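PDB 2HHC: nodulation fucosyltransferase NodZ from Bradyrhizobium sp., which belongs to the nodulation protein Z family of glycosyltransferases, in the GT-B clan, whose fold pairs two Rossmann-like domains. Local coordinates for residues 6-12 with 125-131; 50-55 with 71-76. One frame throughout, in Å; residues are numbered along the deposited sequence. Where two conformers were deposited one is given.

In the fold
From the N terminus the chain runs first through strand 6-10, then crosses by helix 15-32 to the parallel neighbour strand 35-39, a beta-alpha-beta unit. Beyond it, the loop 50-53 leads into the short helix 54-57, and the chain returns through strand 67-70 to 71-76, where interaction 2 closes a short loop of 15 intervening residues. Much later, past helix 101-116, strand 125-128 comes up beside strand 6-10 and closes interaction 1 over 112 intervening residues, so interaction 2 is nested inside it. Interaction 1 joins two strands within the sheet of the N-terminal half; interaction 2 ties together the loops that follow strands 35-39 and 67-70. Their centres lie about 14 Å apart, and the two do not touch.

Interaction 1: 6-12 with 125-131; sequences FVISRRR and TIVCDAC
Phe6 and Thr125 begin a ladder between two adjacent parallel strands of the Rossmann-like sheet, whose directions differ by 13°. Phe6 O accepts from Ile126 N at 2.9 Å, while Thr125 OG1 lies obliquely to the Phe6 ring and bonds to Pro81 O. On the opposite face of the sheet, Val7 puts CG1 against Cys128 SG, 3.8 Å off. Ile8 uses both its backbone ends: N donates to Ile126 O and O accepts from Cys128 N. With CG1 beside its own backbone N (chi1 -54°), its CD1 reaches Thr125 CG2 at 3.6 Å. Arg10 N closes the ladder on Cys128 O at 2.8 Å. In the Arg10 conformer described here, CD rests on Val127 CG1 and NH1 meets Asp129 OD2 at 2.9 Å from above the carboxylate plane, while NE turns to Asp39. Arg11, salt-bridged to Asp17, lays one guanidinium face over the Ala130-Cys131 peptide, and its NH1 binds a water that also contacts Arg10 O and Asp129 OD1. Arg12 comes end-on: NH1, at 2.8 Å, and NH2, at 3.0 Å, both grip Asp129 OD1 on its syn side, somewhat out of the carboxylate plane, with the guanidinium and carboxylate planes 84° apart. Arg10 and Arg12 thus take one carboxylate oxygen each, a salt-bridge network that fixes the rotation of the Asp129 carboxylate. Strand 35-39 flanks 6-10 on its other edge, helix 15-32 packs on Val7 and Ser9, and helix 101-116 touches Ile126 and Ala130.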
ATOM      1  N   PHE A   6     -21.091   5.566  -9.350  1.00 29.14           N
ATOM      2  CA  PHE A   6     -19.858   4.828  -9.102  1.00 28.41           C
ATOM      3  C   PHE A   6     -18.657   5.707  -8.757  1.00 29.21           C
ATOM      4  O   PHE A   6     -18.567   6.888  -9.176  1.00 30.23           O
ATOM      5  CB  PHE A   6     -19.481   3.974 -10.351  1.00 29.14           C
ATOM      6  CG  PHE A   6     -20.546   2.998 -10.744  1.00 29.42           C
ATOM      7  CD1 PHE A   6     -21.613   3.391 -11.540  1.00 28.71           C
ATOM      8  CD2 PHE A   6     -20.476   1.679 -10.345  1.00 30.01           C
ATOM      9  CE1 PHE A   6     -22.577   2.503 -11.931  1.00 29.51           C
ATOM     10  CE2 PHE A   6     -21.445   0.774 -10.742  1.00 29.35           C
ATOM     11  CZ  PHE A   6     -22.493   1.182 -11.557  1.00 32.28           C
ATOM     12  N   VAL A   7     -17.718   5.099  -8.051  1.00 28.91           N
ATOM     13  CA  VAL A   7     -16.332   5.593  -7.913  1.00 29.60           C
ATOM     14  C   VAL A   7     -15.424   4.457  -8.324  1.00 30.06           C
ATOM     15  O   VAL A   7     -15.562   3.366  -7.760  1.00 30.16           O
ATOM     16  CB  VAL A   7     -15.975   6.040  -6.455  1.00 31.22           C
ATOM     17  CG1 VAL A   7     -14.544   6.514  -6.394  1.00 31.74           C
ATOM     18  CG2 VAL A   7     -16.886   7.088  -5.948  1.00 32.27           C
ATOM     19  N   ILE A   8     -14.555   4.671  -9.303  1.00 30.46           N
ATOM     20  CA  ILE A   8     -13.626   3.643  -9.743  1.00 30.91           C
ATOM     21  C   ILE A   8     -12.272   3.957  -9.169  1.00 31.00           C
ATOM     22  O   ILE A   8     -11.704   5.044  -9.387  1.00 31.44           O
ATOM     23  CB  ILE A   8     -13.564   3.569 -11.266  1.00 30.86           C
ATOM     24  CG1 ILE A   8     -14.985   3.376 -11.876  1.00 32.09           C
ATOM     25  CG2 ILE A   8     -12.638   2.465 -11.663  1.00 32.54           C
ATOM     26  CD1 ILE A   8     -14.993   3.336 -13.381  1.00 32.58           C
ATOM     27  N   SER A   9     -11.683   3.029  -8.436  1.00 30.56           N
ATOM     28  CA  SER A   9     -10.352   3.124  -7.898  1.00 30.80           C
ATOM     29  C   SER A   9      -9.384   2.368  -8.783  1.00 30.79           C
ATOM     30  O   SER A   9      -9.365   1.125  -8.772  1.00 31.19           O
ATOM     31  CB  SER A   9     -10.320   2.578  -6.472  1.00 30.67           C
ATOM     32  OG  SER A   9      -9.021   2.789  -5.917  1.00 31.93           O
ATOM     33  N   ARG A  10      -8.571   3.109  -9.550  1.00 31.35           N
ATOM     34  CA  ARG A  10      -7.593   2.555 -10.455  1.00 31.21           C
ATOM     35  C   ARG A  10      -6.206   2.815  -9.869  1.00 32.12           C
ATOM     36  O   ARG A  10      -5.838   3.987  -9.643  1.00 32.89           O
ATOM     37  CB  ARG A  10      -7.686   3.255 -11.807  0.50 31.62           C
ATOM     38  CG  ARG A  10      -9.101   3.419 -12.318  0.50 29.27           C
ATOM     39  CD  ARG A  10      -9.071   3.586 -13.858  0.50 31.44           C
ATOM     40  NE  ARG A  10      -8.864   2.281 -14.480  0.50 27.55           N
ATOM     41  CZ  ARG A  10      -7.844   1.984 -15.275  0.50 28.53           C
ATOM     42  NH1 ARG A  10      -6.943   2.901 -15.611  0.50 30.79           N
ATOM     43  NH2 ARG A  10      -7.688   0.744 -15.720  0.50 28.25           N
ATOM     44  N   ARG A  11      -5.395   1.780  -9.707  1.00 32.62           N
ATOM     45  CA  ARG A  11      -4.019   1.960  -9.259  1.00 31.69           C
ATOM     46  C   ARG A  11      -3.278   0.687  -9.613  1.00 32.05           C
ATOM     47  O   ARG A  11      -3.854  -0.392  -9.567  1.00 32.50           O
ATOM     48  CB  ARG A  11      -3.929   2.286  -7.773  1.00 32.13           C
ATOM     49  CG  ARG A  11      -2.726   3.077  -7.375  1.00 33.08           C
ATOM     50  CD  ARG A  11      -2.895   4.578  -7.648  1.00 32.17           C
ATOM     51  NE  ARG A  11      -1.651   5.282  -7.393  1.00 32.47           N
ATOM     52  CZ  ARG A  11      -0.960   5.986  -8.269  1.00 33.98           C
ATOM     53  NH1 ARG A  11      -1.455   6.316  -9.446  1.00 34.14           N
ATOM     54  NH2 ARG A  11       0.193   6.482  -7.927  1.00 35.01           N
ATOM     55  N   ARG A  12      -2.035   0.848 -10.013  1.00 31.69           N
ATOM     56  CA  ARG A  12      -1.228  -0.192 -10.641  1.00 31.69           C
ATOM     57  C   ARG A  12       0.192  -0.272 -10.106  1.00 31.20           C
ATOM     58  O   ARG A  12       1.081  -0.883 -10.713  1.00 32.45           O
ATOM     59  CB  ARG A  12      -1.180   0.033 -12.173  1.00 31.35           C
ATOM     60  CG  ARG A  12      -2.531  -0.027 -12.812  1.00 31.78           C
ATOM     61  CD  ARG A  12      -2.591   0.406 -14.235  1.00 31.27           C
ATOM     62  NE  ARG A  12      -2.234   1.811 -14.373  1.00 31.30           N
ATOM     63  CZ  ARG A  12      -3.030   2.840 -14.041  1.00 31.02           C
ATOM     64  NH1 ARG A  12      -4.247   2.706 -13.614  1.00 31.50           N
ATOM     65  NH2 ARG A  12      -2.535   4.047 -14.236  1.00 34.27           N
ATOM     66  N   THR A 125     -20.052   8.737 -12.721  1.00 29.18           N
ATOM     67  CA  THR A 125     -18.870   7.912 -12.403  1.00 29.12           C
ATOM     68  C   THR A 125     -17.683   8.810 -12.131  1.00 29.95           C
ATOM     69  O   THR A 125     -17.320   9.636 -12.985  1.00 29.51           O
ATOM     70  CB  THR A 125     -18.575   6.929 -13.554  1.00 29.88           C
ATOM     71  OG1 THR A 125     -19.662   6.011 -13.702  1.00 31.10           O
ATOM     72  CG2 THR A 125     -17.299   6.093 -13.294  1.00 30.07           C
ATOM     73  N   ILE A 126     -17.082   8.658 -10.945  1.00 29.63           N
ATOM     74  CA  ILE A 126     -15.815   9.321 -10.589  1.00 29.05           C
ATOM     75  C   ILE A 126     -14.711   8.346 -10.937  1.00 30.42           C
ATOM     76  O   ILE A 126     -14.697   7.230 -10.397  1.00 31.49           O
ATOM     77  CB  ILE A 126     -15.758   9.648  -9.096  1.00 29.96           C
ATOM     78  CG1 ILE A 126     -17.035  10.382  -8.623  1.00 31.72           C
ATOM     79  CG2 ILE A 126     -14.500  10.427  -8.756  1.00 30.81           C
ATOM     80  CD1 ILE A 126     -17.425  11.573  -9.329  1.00 30.95           C
ATOM     81  N   VAL A 127     -13.755   8.750 -11.760  1.00 30.29           N
ATOM     82  CA  VAL A 127     -12.655   7.842 -12.106  1.00 29.82           C
ATOM     83  C   VAL A 127     -11.427   8.326 -11.368  1.00 30.18           C
ATOM     84  O   VAL A 127     -10.922   9.435 -11.624  1.00 31.52           O
ATOM     85  CB  VAL A 127     -12.356   7.801 -13.631  1.00 31.29           C
ATOM     86  CG1 VAL A 127     -11.230   6.745 -13.899  1.00 31.96           C
ATOM     87  CG2 VAL A 127     -13.612   7.528 -14.394  1.00 31.28           C
ATOM     88  N   CYS A 128     -10.939   7.528 -10.420  1.00 31.17           N
ATOM     89  CA  CYS A 128      -9.759   7.828  -9.659  1.00 30.06           C
ATOM     90  C   CYS A 128      -8.553   7.097 -10.238  1.00 30.45           C
ATOM     91  O   CYS A 128      -8.466   5.897 -10.092  1.00 32.88           O
ATOM     92  CB  CYS A 128      -9.924   7.421  -8.178  1.00 31.14           C
ATOM     93  SG  CYS A 128     -11.279   8.248  -7.314  1.00 32.23           S
ATOM     94  N   ASP A 129      -7.688   7.822 -10.933  1.00 30.24           N
ATOM     95  CA  ASP A 129      -6.560   7.214 -11.640  1.00 29.58           C
ATOM     96  C   ASP A 129      -5.287   8.080 -11.457  1.00 30.54           C
ATOM     97  O   ASP A 129      -4.592   8.476 -12.382  1.00 29.72           O
ATOM     98  CB  ASP A 129      -6.924   6.983 -13.127  1.00 30.92           C
ATOM     99  CG  ASP A 129      -6.066   5.988 -13.814  1.00 32.16           C
ATOM    100  OD1 ASP A 129      -5.067   5.411 -13.266  1.00 31.74           O
ATOM    101  OD2 ASP A 129      -6.414   5.716 -15.003  1.00 33.66           O
ATOM    102  N   ALA A 130      -5.026   8.361 -10.185  1.00 31.24           N
ATOM    103  CA  ALA A 130      -3.903   9.099  -9.697  1.00 29.64           C
ATOM    104  C   ALA A 130      -3.623   8.651  -8.264  1.00 29.88           C
ATOM    105  O   ALA A 130      -4.408   7.922  -7.661  1.00 31.05           O
ATOM    106  CB  ALA A 130      -4.175  10.574  -9.720  1.00 31.58           C
ATOM    107  N   CYS A 131      -2.540   9.137  -7.697  1.00 30.67           N
ATOM    108  CA  CYS A 131      -2.189   8.808  -6.332  1.00 30.29           C
ATOM    109  C   CYS A 131      -3.095   9.565  -5.379  1.00 30.42           C
ATOM    110  O   CYS A 131      -3.145  10.790  -5.425  1.00 32.24           O
ATOM    111  CB  CYS A 131      -0.763   9.175  -6.054  1.00 31.14           C
ATOM    112  SG  CYS A 131      -0.208   8.682  -4.418  1.00 31.73           S
TER
HETATM  113  O   HOH W   1      -3.706   5.182 -10.937  1.00 20.85           O
HETATM  114  O   HOH W   2      -6.420   6.016  -7.643  1.00 22.96           O
HETATM  115  O   HOH W   3      -2.252   7.037 -13.181  1.00 23.91           O

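Interaction 2: 50-55 with 71-76; sequences FSNAFP and CDDRVN
The backbones of 50-55 and 71-76 pass with Asn52 CA 5.8 Å from Asp73 CA and Phe54 CA 6.5 Å from Cys71 CA, 50-55 running into helix 54-57 and 71-76 passing through an Asx turn at Asp72 into a 3-10 turn. Asn52 occupies the middle of the contact. Its CG is anti to the backbone N (chi1 -168°), which carries the amide across to the second loop. There ND2 donates to Asp72 O at 3.0 Å, approaching from above the carbonyl plane, and it also binds Ile38 O. OD1 accepts from Trp40 N and, in a weak capping bond ahead of the helix, from Phe54 N. The same asparagine therefore couples both loops to the end of strand 35-39. In the Asp73 conformer described here, OD2 accepts from Asn52 N at 2.8 Å, the donor lying almost on the line of the carboxylate C-O bond.

Farther along, Phe54 CD2 packs against Cys71 CB at 3.7 Å, with the sulfur lying obliquely beside the ring, while Trp40 meets that ring edge-to-face. Pro55 sets CD 3.3 Å from Cys71 O. Arg74 grips the Asp72 carboxylate side-on. At the outer end, Asn76 ND2 donates to Phe50 O at 2.8 Å, with that oxygen close to the Asn76 amide plane.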
ATOM      1  N   PHE A  50      -5.339  -6.855 -19.113  1.00 33.34           N
ATOM      2  CA  PHE A  50      -6.764  -6.606 -18.898  1.00 33.24           C
ATOM      3  C   PHE A  50      -7.347  -7.415 -17.741  1.00 33.97           C
ATOM      4  O   PHE A  50      -8.526  -7.308 -17.444  1.00 34.82           O
ATOM      5  CB  PHE A  50      -7.563  -6.807 -20.167  1.00 32.81           C
ATOM      6  CG  PHE A  50      -6.919  -6.183 -21.379  1.00 32.80           C
ATOM      7  CD1 PHE A  50      -6.617  -4.834 -21.397  1.00 36.05           C
ATOM      8  CD2 PHE A  50      -6.599  -6.958 -22.456  1.00 36.41           C
ATOM      9  CE1 PHE A  50      -6.029  -4.271 -22.525  1.00 34.66           C
ATOM     10  CE2 PHE A  50      -5.989  -6.388 -23.569  1.00 34.03           C
ATOM     11  CZ  PHE A  50      -5.709  -5.028 -23.560  1.00 34.17           C
ATOM     12  N   SER A  51      -6.516  -8.180 -17.049  1.00 32.71           N
ATOM     13  CA  SER A  51      -6.965  -8.962 -15.912  1.00 31.96           C
ATOM     14  C   SER A  51      -6.990  -8.069 -14.686  1.00 31.61           C
ATOM     15  O   SER A  51      -5.976  -7.376 -14.392  1.00 32.56           O
ATOM     16  CB  SER A  51      -5.972 -10.097 -15.685  1.00 33.00           C
ATOM     17  OG  SER A  51      -6.345 -10.846 -14.575  1.00 37.83           O
ATOM     18  N   ASN A  52      -8.099  -8.060 -13.923  1.00 30.64           N
ATOM     19  CA  ASN A  52      -8.129  -7.257 -12.725  1.00 30.29           C
ATOM     20  C   ASN A  52      -7.304  -7.947 -11.654  1.00 30.75           C
ATOM     21  O   ASN A  52      -7.618  -9.071 -11.320  1.00 32.09           O
ATOM     22  CB  ASN A  52      -9.588  -7.098 -12.283  1.00 30.44           C
ATOM     23  CG  ASN A  52      -9.797  -6.051 -11.212  1.00 31.09           C
ATOM     24  OD1 ASN A  52      -8.842  -5.607 -10.585  1.00 31.43           O
ATOM     25  ND2 ASN A  52     -11.040  -5.643 -11.000  1.00 30.22           N
ATOM     26  N   ALA A  53      -6.229  -7.319 -11.205  1.00 30.30           N
ATOM     27  CA  ALA A  53      -5.308  -7.970 -10.275  1.00 29.60           C
ATOM     28  C   ALA A  53      -5.874  -8.160  -8.891  1.00 30.35           C
ATOM     29  O   ALA A  53      -5.343  -8.971  -8.126  1.00 30.05           O
ATOM     30  CB  ALA A  53      -4.031  -7.165 -10.170  1.00 31.76           C
ATOM     31  N   PHE A  54      -6.905  -7.422  -8.509  1.00 30.42           N
ATOM     32  CA  PHE A  54      -7.364  -7.510  -7.105  1.00 30.43           C
ATOM     33  C   PHE A  54      -7.622  -8.981  -6.668  1.00 30.16           C
ATOM     34  O   PHE A  54      -7.120  -9.413  -5.608  1.00 30.09           O
ATOM     35  CB  PHE A  54      -8.539  -6.560  -6.811  1.00 30.62           C
ATOM     36  CG  PHE A  54      -8.972  -6.568  -5.391  1.00 31.99           C
ATOM     37  CD1 PHE A  54      -8.380  -5.756  -4.441  1.00 31.64           C
ATOM     38  CD2 PHE A  54      -9.973  -7.412  -5.012  1.00 31.89           C
ATOM     39  CE1 PHE A  54      -8.861  -5.809  -3.109  1.00 31.50           C
ATOM     40  CE2 PHE A  54     -10.441  -7.497  -3.684  1.00 30.57           C
ATOM     41  CZ  PHE A  54      -9.855  -6.639  -2.749  1.00 31.07           C
ATOM     42  N   PRO A  55      -8.428  -9.787  -7.406  1.00 29.79           N
ATOM     43  CA  PRO A  55      -8.658 -11.172  -7.005  1.00 29.10           C
ATOM     44  C   PRO A  55      -7.477 -12.131  -7.045  1.00 28.67           C
ATOM     45  O   PRO A  55      -7.565 -13.227  -6.585  1.00 29.98           O
ATOM     46  CB  PRO A  55      -9.752 -11.648  -7.973  1.00 30.35           C
ATOM     47  CG  PRO A  55     -10.310 -10.405  -8.567  1.00 30.85           C
ATOM     48  CD  PRO A  55      -9.241  -9.408  -8.567  1.00 30.11           C
ATOM     49  N   CYS A  71     -15.152  -5.863  -7.601  1.00 30.85           N
ATOM     50  CA  CYS A  71     -13.705  -6.034  -7.492  1.00 29.89           C
ATOM     51  C   CYS A  71     -13.075  -7.016  -8.470  1.00 31.49           C
ATOM     52  O   CYS A  71     -11.899  -7.407  -8.270  1.00 32.01           O
ATOM     53  CB  CYS A  71     -13.378  -6.621  -6.097  1.00 30.21           C
ATOM     54  SG  CYS A  71     -13.818  -8.359  -5.862  1.00 30.04           S
ATOM     55  N   ASP A  72     -13.770  -7.374  -9.539  1.00 29.98           N
ATOM     56  CA  ASP A  72     -13.366  -8.491 -10.322  1.00 29.90           C
ATOM     57  C   ASP A  72     -13.434  -8.262 -11.826  1.00 30.04           C
ATOM     58  O   ASP A  72     -13.358  -7.104 -12.244  1.00 29.66           O
ATOM     59  CB  ASP A  72     -14.160  -9.683  -9.877  1.00 30.39           C
ATOM     60  CG  ASP A  72     -15.670  -9.522 -10.085  1.00 31.55           C
ATOM     61  OD1 ASP A  72     -16.086  -8.676 -10.904  1.00 31.46           O
ATOM     62  OD2 ASP A  72     -16.443 -10.265  -9.429  1.00 35.84           O
ATOM     63  N   ASP A  73     -13.518  -9.293 -12.639  1.00 31.52           N
ATOM     64  CA  ASP A  73     -13.472  -9.091 -14.077  1.00 31.16           C
ATOM     65  C   ASP A  73     -14.725  -8.461 -14.679  1.00 30.08           C
ATOM     66  O   ASP A  73     -14.759  -8.168 -15.866  1.00 29.10           O
ATOM     67  CB  ASP A  73     -12.916 -10.299 -14.840  0.65 32.71           C
ATOM     68  CG  ASP A  73     -11.315 -10.463 -14.736  0.65 34.90           C
ATOM     69  OD1 ASP A  73     -10.903 -11.593 -15.077  0.65 41.31           O
ATOM     70  OD2 ASP A  73     -10.489  -9.532 -14.415  0.65 33.31           O
ATOM     71  N   ARG A  74     -15.758  -8.211 -13.882  1.00 30.66           N
ATOM     72  CA  ARG A  74     -16.900  -7.438 -14.363  1.00 31.04           C
ATOM     73  C   ARG A  74     -16.469  -6.047 -14.856  1.00 30.96           C
ATOM     74  O   ARG A  74     -17.164  -5.458 -15.679  1.00 31.46           O
ATOM     75  CB  ARG A  74     -17.973  -7.322 -13.294  1.00 31.37           C
ATOM     76  CG  ARG A  74     -18.735  -8.583 -13.129  1.00 29.98           C
ATOM     77  CD  ARG A  74     -19.774  -8.499 -11.975  1.00 31.66           C
ATOM     78  NE  ARG A  74     -19.053  -8.491 -10.720  1.00 35.08           N
ATOM     79  CZ  ARG A  74     -19.555  -8.209  -9.526  1.00 37.31           C
ATOM     80  NH1 ARG A  74     -20.812  -7.861  -9.403  1.00 39.39           N
ATOM     81  NH2 ARG A  74     -18.754  -8.272  -8.466  1.00 37.68           N
ATOM     82  N   VAL A  75     -15.326  -5.540 -14.427  1.00 31.23           N
ATOM     83  CA  VAL A  75     -14.825  -4.283 -15.020  1.00 30.65           C
ATOM     84  C   VAL A  75     -14.681  -4.358 -16.559  1.00 31.48           C
ATOM     85  O   VAL A  75     -14.702  -3.329 -17.236  1.00 31.87           O
ATOM     86  CB  VAL A  75     -13.520  -3.829 -14.330  1.00 31.54           C
ATOM     87  CG1 VAL A  75     -13.780  -3.550 -12.875  1.00 32.61           C
ATOM     88  CG2 VAL A  75     -12.383  -4.809 -14.541  1.00 31.99           C
ATOM     89  N   ASN A  76     -14.500  -5.557 -17.101  1.00 30.80           N
ATOM     90  CA  ASN A  76     -14.370  -5.775 -18.538  1.00 31.62           C
ATOM     91  C   ASN A  76     -15.704  -6.026 -19.231  1.00 33.54           C
ATOM     92  O   ASN A  76     -15.742  -6.187 -20.463  1.00 35.74           O
ATOM     93  CB  ASN A  76     -13.452  -6.954 -18.803  1.00 30.53           C
ATOM     94  CG  ASN A  76     -12.019  -6.653 -18.493  1.00 30.68           C
ATOM     95  OD1 ASN A  76     -11.567  -5.527 -18.666  1.00 30.74           O
ATOM     96  ND2 ASN A  76     -11.302  -7.625 -17.931  1.00 33.63           N
TER
HETATM   97  O   HOH W   4      -8.472 -12.245 -15.271  1.00 44.56           O